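Local atomic coordinates of P-granule scaffold (Caenorhabditis japonica, PDB entry 5W4A), a protein that probably acts as a scaffold of germline P granules, with links to RNA binding and mRNA repression. Residues N4-V9 against R15-P20; T76-L81 against T90-R95. All coordinates share one frame; numbering follows the deposited sequence.

Contact 1 (N4-V9 against R15-P20); sequences NKREIV and RTYFFP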
# COMPACT_ATOMS: atom_id res chain seq x y z
N ASN C 4 -3.28 -24.03 4.27
CA ASN C 4 -3.71 -23.32 3.08
C ASN C 4 -3.48 -21.81 3.17
O ASN C 4 -3.76 -21.10 2.21
CB ASN C 4 -5.19 -23.62 2.80
CG ASN C 4 -6.13 -22.98 3.82
OD1 ASN C 4 -5.77 -22.78 4.98
ND2 ASN C 4 -7.35 -22.66 3.39
N LYS C 5 -2.97 -21.31 4.30
CA LYS C 5 -2.93 -19.87 4.54
C LYS C 5 -1.68 -19.28 3.91
O LYS C 5 -0.62 -19.91 3.89
CB LYS C 5 -2.95 -19.59 6.04
CG LYS C 5 -3.06 -18.12 6.43
CD LYS C 5 -3.43 -17.98 7.90
CE LYS C 5 -2.66 -16.87 8.57
NZ LYS C 5 -3.11 -16.65 9.97
N ARG C 6 -1.81 -18.07 3.35
CA ARG C 6 -0.64 -17.35 2.85
C ARG C 6 0.13 -16.80 4.04
O ARG C 6 -0.42 -16.01 4.81
CB ARG C 6 -1.05 -16.21 1.92
CG ARG C 6 -1.66 -16.67 0.59
CD ARG C 6 -1.91 -15.50 -0.35
NE ARG C 6 -2.21 -16.02 -1.69
CZ ARG C 6 -3.42 -16.42 -2.09
NH1 ARG C 6 -4.49 -16.31 -1.32
NH2 ARG C 6 -3.57 -16.92 -3.31
N GLU C 7 1.38 -17.24 4.21
CA GLU C 7 2.19 -16.84 5.36
C GLU C 7 3.57 -16.37 4.92
O GLU C 7 4.26 -17.08 4.19
CB GLU C 7 2.30 -18.01 6.34
CG GLU C 7 0.91 -18.43 6.87
CD GLU C 7 0.93 -19.70 7.73
OE1 GLU C 7 1.53 -20.72 7.32
OE2 GLU C 7 0.32 -19.66 8.82
N ILE C 8 3.98 -15.21 5.44
CA ILE C 8 5.34 -14.73 5.28
C ILE C 8 6.23 -15.55 6.21
O ILE C 8 5.84 -15.87 7.35
CB ILE C 8 5.43 -13.23 5.61
CG1 ILE C 8 4.61 -12.45 4.56
CG2 ILE C 8 6.89 -12.75 5.65
CD1 ILE C 8 4.41 -10.99 4.88
N VAL C 9 7.42 -15.89 5.73
CA VAL C 9 8.42 -16.59 6.53
C VAL C 9 9.75 -15.83 6.40
O VAL C 9 9.93 -14.97 5.54
CB VAL C 9 8.57 -18.06 6.10
CG1 VAL C 9 7.24 -18.79 6.23
CG2 VAL C 9 9.08 -18.16 4.68
N ARG C 15 13.22 -11.93 4.64
CA ARG C 15 11.78 -12.06 4.80
C ARG C 15 11.12 -12.21 3.43
O ARG C 15 11.39 -11.43 2.51
CB ARG C 15 11.27 -10.81 5.52
CG ARG C 15 9.80 -10.68 5.67
CD ARG C 15 9.53 -9.42 6.56
NE ARG C 15 8.16 -8.99 6.49
CZ ARG C 15 7.18 -9.38 7.28
NH1 ARG C 15 7.38 -10.24 8.28
NH2 ARG C 15 6.00 -8.87 7.07
N THR C 16 10.30 -13.26 3.28
CA THR C 16 9.79 -13.64 1.96
C THR C 16 8.43 -14.32 2.07
O THR C 16 8.13 -15.03 3.02
CB THR C 16 10.81 -14.56 1.25
OG1 THR C 16 10.33 -14.88 -0.07
CG2 THR C 16 11.08 -15.83 1.98
N TYR C 17 7.56 -14.04 1.08
CA TYR C 17 6.37 -14.85 0.83
C TYR C 17 6.58 -15.76 -0.37
O TYR C 17 6.36 -16.98 -0.28
CB TYR C 17 5.10 -13.97 0.61
CG TYR C 17 3.98 -14.84 0.20
CD1 TYR C 17 3.40 -15.73 1.11
CD2 TYR C 17 3.57 -14.89 -1.13
CE1 TYR C 17 2.45 -16.64 0.72
CE2 TYR C 17 2.62 -15.79 -1.53
CZ TYR C 17 2.06 -16.66 -0.61
OH TYR C 17 1.11 -17.57 -0.97
N PHE C 18 7.03 -15.19 -1.49
CA PHE C 18 7.01 -15.89 -2.78
C PHE C 18 8.21 -16.82 -2.99
O PHE C 18 8.14 -17.71 -3.84
CB PHE C 18 6.97 -14.87 -3.92
CG PHE C 18 5.66 -14.15 -4.07
CD1 PHE C 18 5.47 -12.89 -3.53
CD2 PHE C 18 4.60 -14.74 -4.78
CE1 PHE C 18 4.26 -12.24 -3.66
CE2 PHE C 18 3.40 -14.08 -4.93
CZ PHE C 18 3.21 -12.84 -4.36
N PHE C 19 9.31 -16.63 -2.24
CA PHE C 19 10.58 -17.32 -2.52
C PHE C 19 11.23 -17.93 -1.27
O PHE C 19 12.44 -17.78 -1.06
CB PHE C 19 11.54 -16.35 -3.20
CG PHE C 19 11.04 -15.80 -4.52
CD1 PHE C 19 11.00 -16.61 -5.63
CD2 PHE C 19 10.57 -14.49 -4.61
CE1 PHE C 19 10.52 -16.11 -6.86
CE2 PHE C 19 10.10 -13.99 -5.82
CZ PHE C 19 10.08 -14.82 -6.94
N PRO C 20 10.49 -18.66 -0.45
CA PRO C 20 11.15 -19.22 0.76
C PRO C 20 12.30 -20.18 0.50
O PRO C 20 13.30 -20.11 1.23
CB PRO C 20 9.99 -19.93 1.48
CG PRO C 20 8.97 -20.18 0.44
CD PRO C 20 9.06 -19.03 -0.49
O HOH W 1 5.82 -18.32 2.15
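Val9 and Thr16 face each other as an antiparallel hydrogen-bonded pair in the small beta hairpin of strands 9-11 and 14-16. Val9 N donates to Thr16 O at 2.9 Å, and Thr16 N donates to Val9 O at 2.9 Å. Both bonds are nearly straight, 174° and 165° at the hydrogen. On the same face as the Thr16 side chain, Val9 CG2 packs on Pro20 CB at 3.8 Å. Thr16 OG1 accepts from Phe19 N at 3.0 Å, an ST motif. It also bonds to Asp171 OD1 of helix 169-179, while Asp171 OD2 accepts from Tyr17 N and Phe18 N. Ile8 covers a face of the Arg15 guanidinium with CG2 and CD1; CD1 is 3.4 Å from Arg15 NH2. Arg15 NH2 is taken up by Leu166 O and the carboxylate of Glu136. The ring of Tyr17 lies along residues 6-8 because its first torsion (chi1 173°) turns CG away from the backbone N. Glu7 O lies at the ring edge, and Tyr17 OH touches Arg6 CG at 3.3 Å. Tyr17 OH and Arg6 NE both bind Asp79 OD2, while Arg6 NH1 pairs with Asp107. A phenylalanine in place of Tyr17 would probably leave Asp79 OD2 without one of its partners and Arg6 without the oxygen it packs on. One water joins the two backbones, donating to Glu7 O at 2.9 Å and to Tyr17 O at 2.8 Å.

Contact 2 (T76-L81 against T90-R95); sequences TSMDTL and TEFKKR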
# COMPACT_ATOMS: atom_id res chain seq x y z
N THR C 76 1.84 -21.92 -2.37
CA THR C 76 2.61 -20.69 -2.32
C THR C 76 3.42 -20.52 -3.60
O THR C 76 3.40 -19.45 -4.23
CB THR C 76 3.51 -20.75 -1.08
OG1 THR C 76 2.67 -20.71 0.08
CG2 THR C 76 4.50 -19.58 -1.04
N SER C 77 4.07 -21.59 -4.05
CA SER C 77 4.86 -21.50 -5.27
C SER C 77 3.98 -21.34 -6.50
O SER C 77 4.42 -20.73 -7.48
CB SER C 77 5.76 -22.71 -5.38
OG SER C 77 6.86 -22.55 -4.49
N MSE C 78 2.75 -21.81 -6.46
CA MSE C 78 1.80 -21.54 -7.55
C MSE C 78 1.44 -20.05 -7.64
O MSE C 78 1.23 -19.52 -8.74
CB MSE C 78 0.56 -22.37 -7.38
CG MSE C 78 0.85 -23.83 -7.73
SE MSE C 78 -0.62 -25.02 -7.32
CE MSE C 78 -1.84 -24.42 -8.71
N ASP C 79 1.31 -19.37 -6.49
CA ASP C 79 1.21 -17.91 -6.50
C ASP C 79 2.39 -17.31 -7.26
O ASP C 79 2.22 -16.42 -8.09
CB ASP C 79 1.21 -17.31 -5.08
CG ASP C 79 -0.13 -17.38 -4.37
OD1 ASP C 79 -1.18 -17.77 -4.93
OD2 ASP C 79 -0.14 -16.99 -3.18
N THR C 80 3.60 -17.78 -6.97
CA THR C 80 4.78 -17.26 -7.65
C THR C 80 4.70 -17.51 -9.15
O THR C 80 5.01 -16.62 -9.94
CB THR C 80 6.04 -17.89 -7.05
OG1 THR C 80 5.92 -17.74 -5.62
CG2 THR C 80 7.31 -17.19 -7.56
N LEU C 81 4.24 -18.70 -9.56
CA LEU C 81 4.08 -18.98 -10.99
C LEU C 81 3.13 -17.97 -11.65
O LEU C 81 3.41 -17.45 -12.74
CB LEU C 81 3.58 -20.40 -11.19
CG LEU C 81 4.48 -21.57 -10.81
CD1 LEU C 81 3.72 -22.86 -11.09
CD2 LEU C 81 5.80 -21.57 -11.53
N THR C 90 1.52 -22.84 -17.91
CA THR C 90 1.32 -24.26 -18.13
C THR C 90 1.76 -25.06 -16.91
O THR C 90 1.06 -26.00 -16.51
CB THR C 90 2.08 -24.70 -19.39
OG1 THR C 90 1.51 -24.02 -20.52
CG2 THR C 90 1.95 -26.19 -19.60
N GLU C 91 2.88 -24.67 -16.29
CA GLU C 91 3.30 -25.33 -15.06
C GLU C 91 2.26 -25.13 -13.95
O GLU C 91 1.98 -26.07 -13.20
CB GLU C 91 4.67 -24.81 -14.60
CG GLU C 91 5.25 -25.50 -13.37
CD GLU C 91 5.77 -26.91 -13.65
OE1 GLU C 91 6.25 -27.16 -14.77
OE2 GLU C 91 5.73 -27.75 -12.73
N PHE C 92 1.67 -23.94 -13.87
CA PHE C 92 0.61 -23.72 -12.89
C PHE C 92 -0.54 -24.70 -13.10
O PHE C 92 -1.05 -25.30 -12.15
CB PHE C 92 0.11 -22.29 -12.98
CG PHE C 92 -1.07 -22.00 -12.10
CD1 PHE C 92 -2.35 -22.31 -12.50
CD2 PHE C 92 -0.89 -21.38 -10.87
CE1 PHE C 92 -3.43 -22.02 -11.71
CE2 PHE C 92 -1.96 -21.08 -10.07
CZ PHE C 92 -3.23 -21.41 -10.47
N LYS C 93 -0.98 -24.85 -14.35
CA LYS C 93 -2.11 -25.73 -14.61
C LYS C 93 -1.78 -27.18 -14.29
O LYS C 93 -2.62 -27.92 -13.77
CB LYS C 93 -2.54 -25.57 -16.07
CG LYS C 93 -3.23 -24.24 -16.33
CD LYS C 93 -3.73 -24.18 -17.76
CE LYS C 93 -5.00 -23.35 -17.86
NZ LYS C 93 -5.66 -23.49 -19.20
N LYS C 94 -0.54 -27.61 -14.58
CA LYS C 94 -0.10 -28.95 -14.22
C LYS C 94 -0.17 -29.16 -12.71
O LYS C 94 -0.67 -30.20 -12.25
CB LYS C 94 1.32 -29.21 -14.72
CG LYS C 94 2.02 -30.47 -14.12
CD LYS C 94 3.54 -30.47 -14.31
CE LYS C 94 3.94 -30.66 -15.77
NZ LYS C 94 5.37 -31.08 -15.91
N ARG C 95 0.38 -28.22 -11.93
CA ARG C 95 0.36 -28.37 -10.48
C ARG C 95 -1.07 -28.38 -9.95
O ARG C 95 -1.38 -29.12 -9.01
CB ARG C 95 1.17 -27.24 -9.82
CG ARG C 95 2.64 -27.23 -10.20
CD ARG C 95 3.40 -28.38 -9.59
NE ARG C 95 4.75 -28.42 -10.16
CZ ARG C 95 5.77 -29.09 -9.66
NH1 ARG C 95 5.64 -29.81 -8.55
NH2 ARG C 95 6.94 -29.04 -10.27
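Segments 76-81 and 90-95 run roughly antiparallel, as neighbouring helices of a helical hairpin, with axes 9.4 Å apart at an angle of 154° and with Met78 CA and Phe92 CA 5.9 Å apart. Met78, present as selenomethionine, meets Phe92 at about a right angle. Its chain bends at the last torsion (chi3 71°), and the methyl CE comes over one face of the ring, 3.8 Å from the centroid. This is a CH-pi contact. The selenium stands farther off and oblique to the ring, in the manner of a Met-aromatic contact. The carbonyl oxygen of Met78 lies in the ring plane at the edge, 3.5 Å from Phe92 CD2. The selenium also rests on Arg95 CB at 3.8 Å. One turn on, Leu81 CD1 reaches Phe92 N at 3.6 Å and Glu91 CG at 3.8 Å. Glu91 OE2 accepts from both NE and NH2 of Arg95, side-on in the guanidinium plane; the NE bond is 2.8 Å. Arg95 also makes a cation-pi contact with Phe65. No hydrogen bond crosses between the two segments. The salt bridge stays within 90-95, which implies that these segments are joined by apolar and aromatic packing, not by charge.

Overall arrangement
The two contacts follow one another along the chain, with centres 15 Å apart. They meet at Asp79, whose CB is directed away from 90-95 and whose OD2 binds contact 1; its OD1 bonds to His106, which packs edge-to-face with Phe92 of contact 2. Asp79 OD2 lies 2.7 Å from Arg6 NE in a salt bridge and 2.6 Å from Tyr17 OH in a probable hydrogen bond. Packing adds to this: Thr76 CG2 is 3.3 Å from Tyr17 O, and Thr80 CG2 is 3.5 Å from Phe19 CE1. Helix 71-84 therefore sits between the N-terminal segments and helix 89-100. A bound imidazole, probably from the crystallisation liquor, lies about 3 Å from the Arg6 side chain.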